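Local coordinates for endoglucanase (Humicola insolens, PDB 1DYS), which hydrolyses internal beta-1,4-glucosidic linkages of cellulose as a family 6 glycoside hydrolase, and so serves the recycling of plant biomass, at residues V130-L136 with H174-D180; L21-R25 with V40-Q44. All coordinates share one frame; numbering follows the deposited sequence.

Interaction 1 (V130-L136 with H174-D180)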
ATOM      1  N   VAL A 130      10.003 -12.824 -26.657  1.00 19.32           N
ATOM      2  CA  VAL A 130       9.175 -13.387 -25.582  1.00 19.81           C
ATOM      3  C   VAL A 130       7.690 -13.221 -25.835  1.00 16.92           C
ATOM      4  O   VAL A 130       7.228 -12.166 -26.270  1.00 17.20           O
ATOM      5  CB  VAL A 130       9.589 -12.656 -24.283  1.00 14.96           C
ATOM      6  CG1 VAL A 130       8.767 -13.104 -23.080  1.00 22.58           C
ATOM      7  CG2 VAL A 130      11.078 -12.893 -24.011  1.00 16.89           C
ATOM      8  N   GLN A 131       6.909 -14.275 -25.497  1.00 16.00           N
ATOM      9  CA  GLN A 131       5.463 -14.102 -25.652  1.00 17.10           C
ATOM     10  C   GLN A 131       4.841 -13.576 -24.350  1.00 15.89           C
ATOM     11  O   GLN A 131       5.206 -14.142 -23.310  1.00 18.07           O
ATOM     12  CB  GLN A 131       4.790 -15.457 -26.018  1.00 15.42           C
ATOM     13  CG  GLN A 131       5.293 -15.890 -27.412  1.00 19.47           C
ATOM     14  CD  GLN A 131       4.646 -15.130 -28.548  1.00 18.68           C
ATOM     15  OE1 GLN A 131       3.445 -14.842 -28.551  1.00 21.52           O
ATOM     16  NE2 GLN A 131       5.460 -14.747 -29.538  1.00 23.09           N
ATOM     17  N   PHE A 132       3.923 -12.622 -24.441  1.00 14.56           N
ATOM     18  CA  PHE A 132       3.316 -12.072 -23.242  1.00 15.44           C
ATOM     19  C   PHE A 132       1.798 -12.141 -23.280  1.00 19.18           C
ATOM     20  O   PHE A 132       1.160 -11.879 -24.302  1.00 16.83           O
ATOM     21  CB  PHE A 132       3.663 -10.564 -23.115  1.00 13.70           C
ATOM     22  CG  PHE A 132       5.115 -10.243 -22.915  1.00 12.58           C
ATOM     23  CD1 PHE A 132       5.741 -10.250 -21.678  1.00 14.61           C
ATOM     24  CD2 PHE A 132       5.919 -10.012 -24.032  1.00 14.89           C
ATOM     25  CE1 PHE A 132       7.072  -9.975 -21.552  1.00 16.67           C
ATOM     26  CE2 PHE A 132       7.274  -9.776 -23.903  1.00 14.44           C
ATOM     27  CZ  PHE A 132       7.873  -9.717 -22.655  1.00 24.08           C
ATOM     28  N   ALA A 133       1.224 -12.484 -22.126  1.00 13.43           N
ATOM     29  CA  ALA A 133      -0.203 -12.357 -21.915  1.00 12.38           C
ATOM     30  C   ALA A 133      -0.394 -11.243 -20.856  1.00 16.52           C
ATOM     31  O   ALA A 133       0.124 -11.400 -19.753  1.00 14.68           O
ATOM     32  CB  ALA A 133      -0.902 -13.575 -21.340  1.00 13.99           C
ATOM     33  N   VAL A 134      -1.014 -10.159 -21.287  1.00 13.32           N
ATOM     34  CA  VAL A 134      -1.133  -9.029 -20.357  1.00 14.91           C
ATOM     35  C   VAL A 134      -2.587  -8.853 -20.005  1.00 15.83           C
ATOM     36  O   VAL A 134      -3.468  -8.623 -20.818  1.00 14.31           O
ATOM     37  CB  VAL A 134      -0.590  -7.719 -20.986  1.00 14.14           C
ATOM     38  CG1 VAL A 134      -0.812  -6.544 -20.039  1.00 12.93           C
ATOM     39  CG2 VAL A 134       0.868  -7.880 -21.363  1.00 15.66           C
ATOM     40  N   ILE A 135      -2.890  -8.896 -18.698  1.00 11.12           N
ATOM     41  CA  ILE A 135      -4.183  -8.642 -18.167  1.00 11.50           C
ATOM     42  C   ILE A 135      -4.248  -7.137 -17.899  1.00 12.31           C
ATOM     43  O   ILE A 135      -3.399  -6.579 -17.211  1.00 14.89           O
ATOM     44  CB  ILE A 135      -4.483  -9.460 -16.910  1.00 12.69           C
ATOM     45  CG1 ILE A 135      -4.707 -10.906 -17.376  1.00 11.65           C
ATOM     46  CG2 ILE A 135      -5.664  -8.860 -16.154  1.00 13.80           C
ATOM     47  CD1 ILE A 135      -5.056 -11.862 -16.233  1.00 13.61           C
ATOM     48  N   LEU A 136      -5.284  -6.556 -18.499  1.00 13.71           N
ATOM     49  CA  LEU A 136      -5.399  -5.125 -18.357  1.00 12.72           C
ATOM     50  C   LEU A 136      -6.422  -4.721 -17.303  1.00 10.83           C
ATOM     51  O   LEU A 136      -7.624  -4.871 -17.385  1.00 13.13           O
ATOM     52  CB  LEU A 136      -5.840  -4.446 -19.655  1.00 12.51           C
ATOM     53  CG  LEU A 136      -4.953  -4.717 -20.867  1.00 16.39           C
ATOM     54  CD1 LEU A 136      -5.763  -4.408 -22.112  1.00 15.36           C
ATOM     55  CD2 LEU A 136      -3.677  -3.897 -20.761  1.00 18.35           C
ATOM     56  N   HIS A 174       3.601 -10.458 -30.434  1.00 17.75           N
ATOM     57  CA  HIS A 174       4.026 -11.266 -29.312  1.00 17.50           C
ATOM     58  C   HIS A 174       3.374 -10.787 -28.003  1.00 16.39           C
ATOM     59  O   HIS A 174       3.647 -11.335 -26.947  1.00 17.58           O
ATOM     60  CB  HIS A 174       5.547 -11.308 -29.167  1.00 17.07           C
ATOM     61  CG  HIS A 174       6.108  -9.943 -28.854  1.00 20.56           C
ATOM     62  ND1 HIS A 174       6.051  -8.889 -29.740  1.00 21.16           N
ATOM     63  CD2 HIS A 174       6.716  -9.484 -27.738  1.00 20.15           C
ATOM     64  CE1 HIS A 174       6.621  -7.831 -29.183  1.00 13.95           C
ATOM     65  NE2 HIS A 174       6.999  -8.145 -27.944  1.00 18.66           N
ATOM     66  N   ILE A 175       2.481  -9.811 -28.151  1.00 19.18           N
ATOM     67  CA  ILE A 175       1.759  -9.293 -26.978  1.00 15.87           C
ATOM     68  C   ILE A 175       0.274  -9.597 -27.131  1.00 17.27           C
ATOM     69  O   ILE A 175      -0.397  -9.178 -28.080  1.00 18.00           O
ATOM     70  CB  ILE A 175       1.930  -7.769 -26.837  1.00 23.04           C
ATOM     71  CG1 ILE A 175       3.393  -7.367 -26.676  1.00 19.39           C
ATOM     72  CG2 ILE A 175       1.101  -7.264 -25.646  1.00 17.36           C
ATOM     73  CD1 ILE A 175       3.597  -5.843 -26.710  1.00 16.58           C
ATOM     74  N   HIS A 176      -0.294 -10.347 -26.166  1.00 15.25           N
ATOM     75  CA  HIS A 176      -1.682 -10.782 -26.200  1.00 18.06           C
ATOM     76  C   HIS A 176      -2.474 -10.159 -25.057  1.00 17.50           C
ATOM     77  O   HIS A 176      -2.147 -10.405 -23.909  1.00 19.93           O
ATOM     78  CB  HIS A 176      -1.710 -12.316 -26.114  1.00 20.20           C
ATOM     79  CG  HIS A 176      -0.745 -12.879 -27.137  1.00 17.31           C
ATOM     80  ND1 HIS A 176      -1.084 -12.966 -28.480  1.00 23.89           N
ATOM     81  CD2 HIS A 176       0.526 -13.286 -27.004  1.00 16.22           C
ATOM     82  CE1 HIS A 176      -0.020 -13.459 -29.108  1.00 19.91           C
ATOM     83  NE2 HIS A 176       0.963 -13.665 -28.262  1.00 17.72           N
ATOM     84  N   LEU A 177      -3.385  -9.273 -25.430  1.00 16.15           N
ATOM     85  CA  LEU A 177      -4.090  -8.484 -24.420  1.00 20.26           C
ATOM     86  C   LEU A 177      -5.397  -9.092 -24.009  1.00 18.87           C
ATOM     87  O   LEU A 177      -6.233  -9.452 -24.829  1.00 17.54           O
ATOM     88  CB  LEU A 177      -4.288  -7.067 -24.967  1.00 16.68           C
ATOM     89  CG  LEU A 177      -3.010  -6.316 -25.356  1.00 20.48           C
ATOM     90  CD1 LEU A 177      -3.359  -4.965 -25.976  1.00 23.84           C
ATOM     91  CD2 LEU A 177      -2.093  -6.127 -24.157  1.00 19.91           C
ATOM     92  N   TYR A 178      -5.610  -9.170 -22.681  1.00 15.13           N
ATOM     93  CA  TYR A 178      -6.846  -9.666 -22.110  1.00 16.57           C
ATOM     94  C   TYR A 178      -7.381  -8.582 -21.196  1.00 13.83           C
ATOM     95  O   TYR A 178      -6.791  -8.258 -20.153  1.00 16.26           O
ATOM     96  CB  TYR A 178      -6.578 -10.979 -21.354  1.00 13.81           C
ATOM     97  CG  TYR A 178      -6.202 -12.163 -22.248  1.00 14.31           C
ATOM     98  CD1 TYR A 178      -7.224 -12.950 -22.787  1.00 13.04           C
ATOM     99  CD2 TYR A 178      -4.896 -12.461 -22.539  1.00 14.39           C
ATOM    100  CE1 TYR A 178      -6.912 -14.049 -23.580  1.00 13.10           C
ATOM    101  CE2 TYR A 178      -4.565 -13.531 -23.354  1.00 14.79           C
ATOM    102  CZ  TYR A 178      -5.580 -14.305 -23.865  1.00 16.55           C
ATOM    103  OH  TYR A 178      -5.195 -15.365 -24.647  1.00 17.40           O
ATOM    104  N   LEU A 179      -8.480  -7.945 -21.555  1.00 13.35           N
ATOM    105  CA  LEU A 179      -9.106  -6.862 -20.798  1.00 17.07           C
ATOM    106  C   LEU A 179      -9.972  -7.429 -19.693  1.00 19.44           C
ATOM    107  O   LEU A 179     -10.854  -8.272 -19.912  1.00 16.44           O
ATOM    108  CB  LEU A 179      -9.869  -5.965 -21.795  1.00 16.46           C
ATOM    109  CG  LEU A 179     -10.646  -4.788 -21.251  1.00 19.83           C
ATOM    110  CD1 LEU A 179      -9.709  -3.807 -20.541  1.00 15.49           C
ATOM    111  CD2 LEU A 179     -11.381  -4.078 -22.401  1.00 23.07           C
ATOM    112  N   ASP A 180      -9.690  -6.985 -18.453  1.00 14.36           N
ATOM    113  CA  ASP A 180     -10.364  -7.627 -17.318  1.00 15.05           C
ATOM    114  C   ASP A 180     -11.832  -7.315 -17.264  1.00 13.43           C
ATOM    115  O   ASP A 180     -12.206  -6.174 -17.516  1.00 14.07           O
ATOM    116  CB  ASP A 180      -9.647  -7.204 -15.999  1.00 12.47           C
ATOM    117  CG  ASP A 180     -10.299  -8.073 -14.932  1.00 13.76           C
ATOM    118  OD1 ASP A 180      -9.952  -9.231 -14.887  1.00 13.82           O
ATOM    119  OD2 ASP A 180     -11.172  -7.593 -14.205  1.00 13.22           O
TER

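Interaction 2 (L21-R25 with V40-Q44)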
ATOM      1  N   LEU A  21       6.745 -18.831  -1.159  1.00 17.11           N
ATOM      2  CA  LEU A  21       6.211 -20.145  -0.843  1.00 13.52           C
ATOM      3  C   LEU A  21       7.206 -21.032  -0.104  1.00 17.88           C
ATOM      4  O   LEU A  21       6.774 -22.012   0.504  1.00 16.70           O
ATOM      5  CB  LEU A  21       5.786 -20.885  -2.124  1.00 15.72           C
ATOM      6  CG  LEU A  21       4.426 -20.396  -2.602  1.00 17.14           C
ATOM      7  CD1 LEU A  21       4.134 -20.867  -4.035  1.00 19.64           C
ATOM      8  CD2 LEU A  21       3.281 -20.832  -1.688  1.00 16.96           C
ATOM      9  N   ASP A  22       8.491 -20.707  -0.233  1.00 18.31           N
ATOM     10  CA  ASP A  22       9.462 -21.496   0.552  1.00 17.60           C
ATOM     11  C   ASP A  22       9.104 -21.479   2.028  1.00 20.83           C
ATOM     12  O   ASP A  22       9.210 -22.501   2.724  1.00 20.39           O
ATOM     13  CB  ASP A  22      10.897 -21.022   0.334  1.00 17.76           C
ATOM     14  CG  ASP A  22      11.831 -22.215   0.253  1.00 28.60           C
ATOM     15  OD1 ASP A  22      11.574 -23.053  -0.636  1.00 23.59           O
ATOM     16  OD2 ASP A  22      12.783 -22.298   1.074  1.00 24.61           O
ATOM     17  N   GLN A  23       8.600 -20.346   2.550  1.00 18.04           N
ATOM     18  CA  GLN A  23       8.171 -20.299   3.944  1.00 19.08           C
ATOM     19  C   GLN A  23       7.108 -21.354   4.199  1.00 21.56           C
ATOM     20  O   GLN A  23       7.118 -22.044   5.228  1.00 22.98           O
ATOM     21  CB  GLN A  23       7.594 -18.914   4.281  1.00 19.16           C
ATOM     22  CG  GLN A  23       7.096 -18.829   5.719  1.00 25.29           C
ATOM     23  CD  GLN A  23       6.772 -17.412   6.149  1.00 30.48           C
ATOM     24  OE1 GLN A  23       6.387 -17.200   7.306  1.00 28.64           O
ATOM     25  NE2 GLN A  23       6.909 -16.431   5.275  1.00 17.97           N
ATOM     26  N   THR A  24       6.178 -21.518   3.235  1.00 17.27           N
ATOM     27  CA  THR A  24       5.101 -22.492   3.408  1.00 17.10           C
ATOM     28  C   THR A  24       5.641 -23.906   3.416  1.00 20.53           C
ATOM     29  O   THR A  24       5.242 -24.750   4.209  1.00 20.84           O
ATOM     30  CB  THR A  24       4.018 -22.335   2.301  1.00 12.75           C
ATOM     31  OG1 THR A  24       3.792 -20.922   2.117  1.00 18.44           O
ATOM     32  CG2 THR A  24       2.709 -22.977   2.696  1.00 16.82           C
ATOM     33  N   ARG A  25       6.504 -24.200   2.461  1.00 21.00           N
ATOM     34  CA  ARG A  25       7.167 -25.486   2.372  1.00 17.91           C
ATOM     35  C   ARG A  25       7.949 -25.735   3.657  1.00 19.93           C
ATOM     36  O   ARG A  25       7.739 -26.831   4.173  1.00 24.01           O
ATOM     37  CB  ARG A  25       8.167 -25.528   1.215  1.00 21.80           C
ATOM     38  CG  ARG A  25       8.359 -26.962   0.710  1.00 27.75           C
ATOM     39  CD  ARG A  25       9.486 -26.876  -0.372  1.00 31.43           C
ATOM     40  NE  ARG A  25      10.657 -26.547   0.450  1.00 36.58           N
ATOM     41  CZ  ARG A  25      11.271 -27.555   1.090  1.00 38.46           C
ATOM     42  NH1 ARG A  25      10.951 -28.838   0.976  1.00 41.76           N
ATOM     43  NH2 ARG A  25      12.242 -27.164   1.877  1.00 22.34           N
ATOM     44  N   VAL A  40       3.628 -27.912  -1.982  1.00 18.40           N
ATOM     45  CA  VAL A  40       4.191 -26.565  -2.120  1.00 16.71           C
ATOM     46  C   VAL A  40       5.294 -26.548  -3.173  1.00 18.50           C
ATOM     47  O   VAL A  40       5.342 -25.684  -4.064  1.00 17.77           O
ATOM     48  CB  VAL A  40       4.678 -25.988  -0.772  1.00 13.77           C
ATOM     49  CG1 VAL A  40       5.268 -24.594  -1.016  1.00 18.12           C
ATOM     50  CG2 VAL A  40       3.528 -25.886   0.236  1.00 17.94           C
ATOM     51  N   LYS A  41       6.241 -27.519  -3.109  1.00 18.92           N
ATOM     52  CA  LYS A  41       7.319 -27.544  -4.118  1.00 22.78           C
ATOM     53  C   LYS A  41       6.786 -27.710  -5.535  1.00 21.74           C
ATOM     54  O   LYS A  41       7.337 -27.155  -6.489  1.00 18.77           O
ATOM     55  CB  LYS A  41       8.349 -28.633  -3.766  1.00 23.98           C
ATOM     56  CG  LYS A  41       9.704 -28.382  -4.433  1.00 21.98           C
ATOM     57  CD  LYS A  41      10.827 -28.944  -3.562  1.00 32.46           C
ATOM     58  CE  LYS A  41      11.702 -29.905  -4.338  1.00 40.42           C
ATOM     59  NZ  LYS A  41      12.632 -29.237  -5.282  1.00 45.05           N
ATOM     60  N   TYR A  42       5.685 -28.403  -5.726  1.00 17.12           N
ATOM     61  CA  TYR A  42       5.015 -28.595  -7.009  1.00 17.44           C
ATOM     62  C   TYR A  42       4.600 -27.198  -7.500  1.00 17.60           C
ATOM     63  O   TYR A  42       4.996 -26.829  -8.593  1.00 18.30           O
ATOM     64  CB  TYR A  42       3.793 -29.504  -6.972  1.00 18.45           C
ATOM     65  CG  TYR A  42       3.037 -29.712  -8.267  1.00 19.03           C
ATOM     66  CD1 TYR A  42       2.152 -28.786  -8.765  1.00 17.73           C
ATOM     67  CD2 TYR A  42       3.217 -30.880  -9.009  1.00 21.04           C
ATOM     68  CE1 TYR A  42       1.458 -28.971  -9.948  1.00 18.75           C
ATOM     69  CE2 TYR A  42       2.516 -31.088 -10.193  1.00 28.47           C
ATOM     70  CZ  TYR A  42       1.642 -30.136 -10.660  1.00 28.03           C
ATOM     71  OH  TYR A  42       0.964 -30.355 -11.840  1.00 25.85           O
ATOM     72  N   VAL A  43       3.910 -26.474  -6.616  1.00 16.45           N
ATOM     73  CA  VAL A  43       3.546 -25.103  -7.029  1.00 13.47           C
ATOM     74  C   VAL A  43       4.780 -24.279  -7.314  1.00 18.93           C
ATOM     75  O   VAL A  43       4.796 -23.456  -8.248  1.00 17.25           O
ATOM     76  CB  VAL A  43       2.659 -24.435  -5.953  1.00 17.47           C
ATOM     77  CG1 VAL A  43       2.296 -22.988  -6.305  1.00 15.90           C
ATOM     78  CG2 VAL A  43       1.414 -25.278  -5.748  1.00 14.49           C
ATOM     79  N   GLN A  44       5.850 -24.385  -6.502  1.00 14.80           N
ATOM     80  CA  GLN A  44       7.035 -23.570  -6.690  1.00 16.17           C
ATOM     81  C   GLN A  44       7.745 -23.719  -8.037  1.00 15.63           C
ATOM     82  O   GLN A  44       8.275 -22.741  -8.574  1.00 16.96           O
ATOM     83  CB  GLN A  44       8.110 -23.877  -5.607  1.00 16.42           C
ATOM     84  CG  GLN A  44       7.741 -23.295  -4.248  1.00 19.44           C
ATOM     85  CD  GLN A  44       8.809 -23.646  -3.220  1.00 23.66           C
ATOM     86  OE1 GLN A  44       8.982 -24.819  -2.909  1.00 20.63           O
ATOM     87  NE2 GLN A  44       9.529 -22.657  -2.692  1.00 21.61           N
TER

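Interaction 1 (V130-L136 with H174-D180)
From Phe132 N on His174 O to Asp180 N on Leu136 O, six backbone hydrogen bonds join 130-136 and 174-180, whose strands 132-136 and 175-180 run parallel, their axes 4.6 Å apart at closest approach and 23° askew. His176 NE2 donates to Gln131 OE1 over 2.8 Å, nearly straight at 168°, with the oxygen in the imidazole plane. The bend of Gln131 at chi2 (-77°) carries its amide across to His174 and the ring of His176. Gln131 NE2 lies 3.5 Å from His174 CB. His174 and Phe132 lie side by side, and His174 CD2 meets the edge of the Phe132 ring. His174 NE2 is hydrogen-bonded to Leu124 O of helix 108-126. Val134, Leu136, Ile175, Leu177 and Leu179 lie on the side of the sheet that carries Phe132: Val134 CB meets Leu177 CD2 at 3.9 Å, and Leu136 CB meets Leu179 CD1 at 4.0 Å. Ala133, Ile135, His176 and Tyr178 take the other side. Asp180 OD1 is bonded to Ser217 OG, and OD2 accepts from the backbone N of Asp139, the probable proton donor. Two parallel strands joined through helices form a beta-alpha-beta crossover, here in the family 6 distorted barrel beside the active site.

Interaction 2 (L21-R25 with V40-Q44)
Leu21 and Val40 meet where helices 15-29 and 34-46 pack nearly antiparallel, with segment axes 9.5 Å apart and 160° between their directions. Val40 sits against one turn of the first helix. Its CG1 branch stands anti to the backbone N and reaches Leu21 O at 3.4 Å and Arg25 CB at 3.8 Å. That carbonyl already accepts from Arg25 N within its own helix. The CG2 branch of Val40 turns instead to the methyl of Thr24, whose hydroxyl is bonded to Asp332. Leu21 approaches Val43 at about a right angle, and Leu21 CD1 touches Val43 CG1 at 3.6 Å. Its CB also packs on the CG of Gln44.

The polar part centres on Gln44. With CG anti to its carbonyl carbon (chi1 -74°) and chi2 extended, the chain carries its amide across to the other helix. Gln44 NE2 donates to Asp22 OD1 over 2.9 Å, almost straight at 174°. The acceptor lies in the amide plane, and the anti lone pair of the carboxylate is used. Gln44 OE1 lies 3.3 Å from Arg25 CD, near the guanidinium plane at its edge. The amide and guanidinium planes are almost parallel. Arg25 bends at chi3, and its NE makes a long salt bridge of 3.8 Å to Asp22 OD1. Asp22 thus faces both an amide and a charge. The Arg25 and Lys41 side chains run side by side in the same direction, with Arg25 CD against Lys41 CB.

Trp330 and helix 332-340 cover the Leu21, Thr24 and Val40 side. The arrangement is an antiparallel helical hairpin, with an apolar seam edged by a polar network.

In the fold
Both contacts belong to one family 6 catalytic domain, but they do not touch. Their centres are 27 Å apart and their nearest atoms about 17 Å. Interaction 2 closes first along the chain and lies further out, about 21 Å from the centre of the chain against 11 Å for interaction 1. Interaction 1 is a buried pair of sheet strands, with the side chain of Asp180 about 4 Å from that of Asp139 and that of Ile135 about 7 Å from the side chain of Trp52, a probable substrate-binding residue. Interaction 2 pairs helices on the periphery. Its Leu21 side chain is still about 9 Å from that of Glu314, another probable substrate-binding residue.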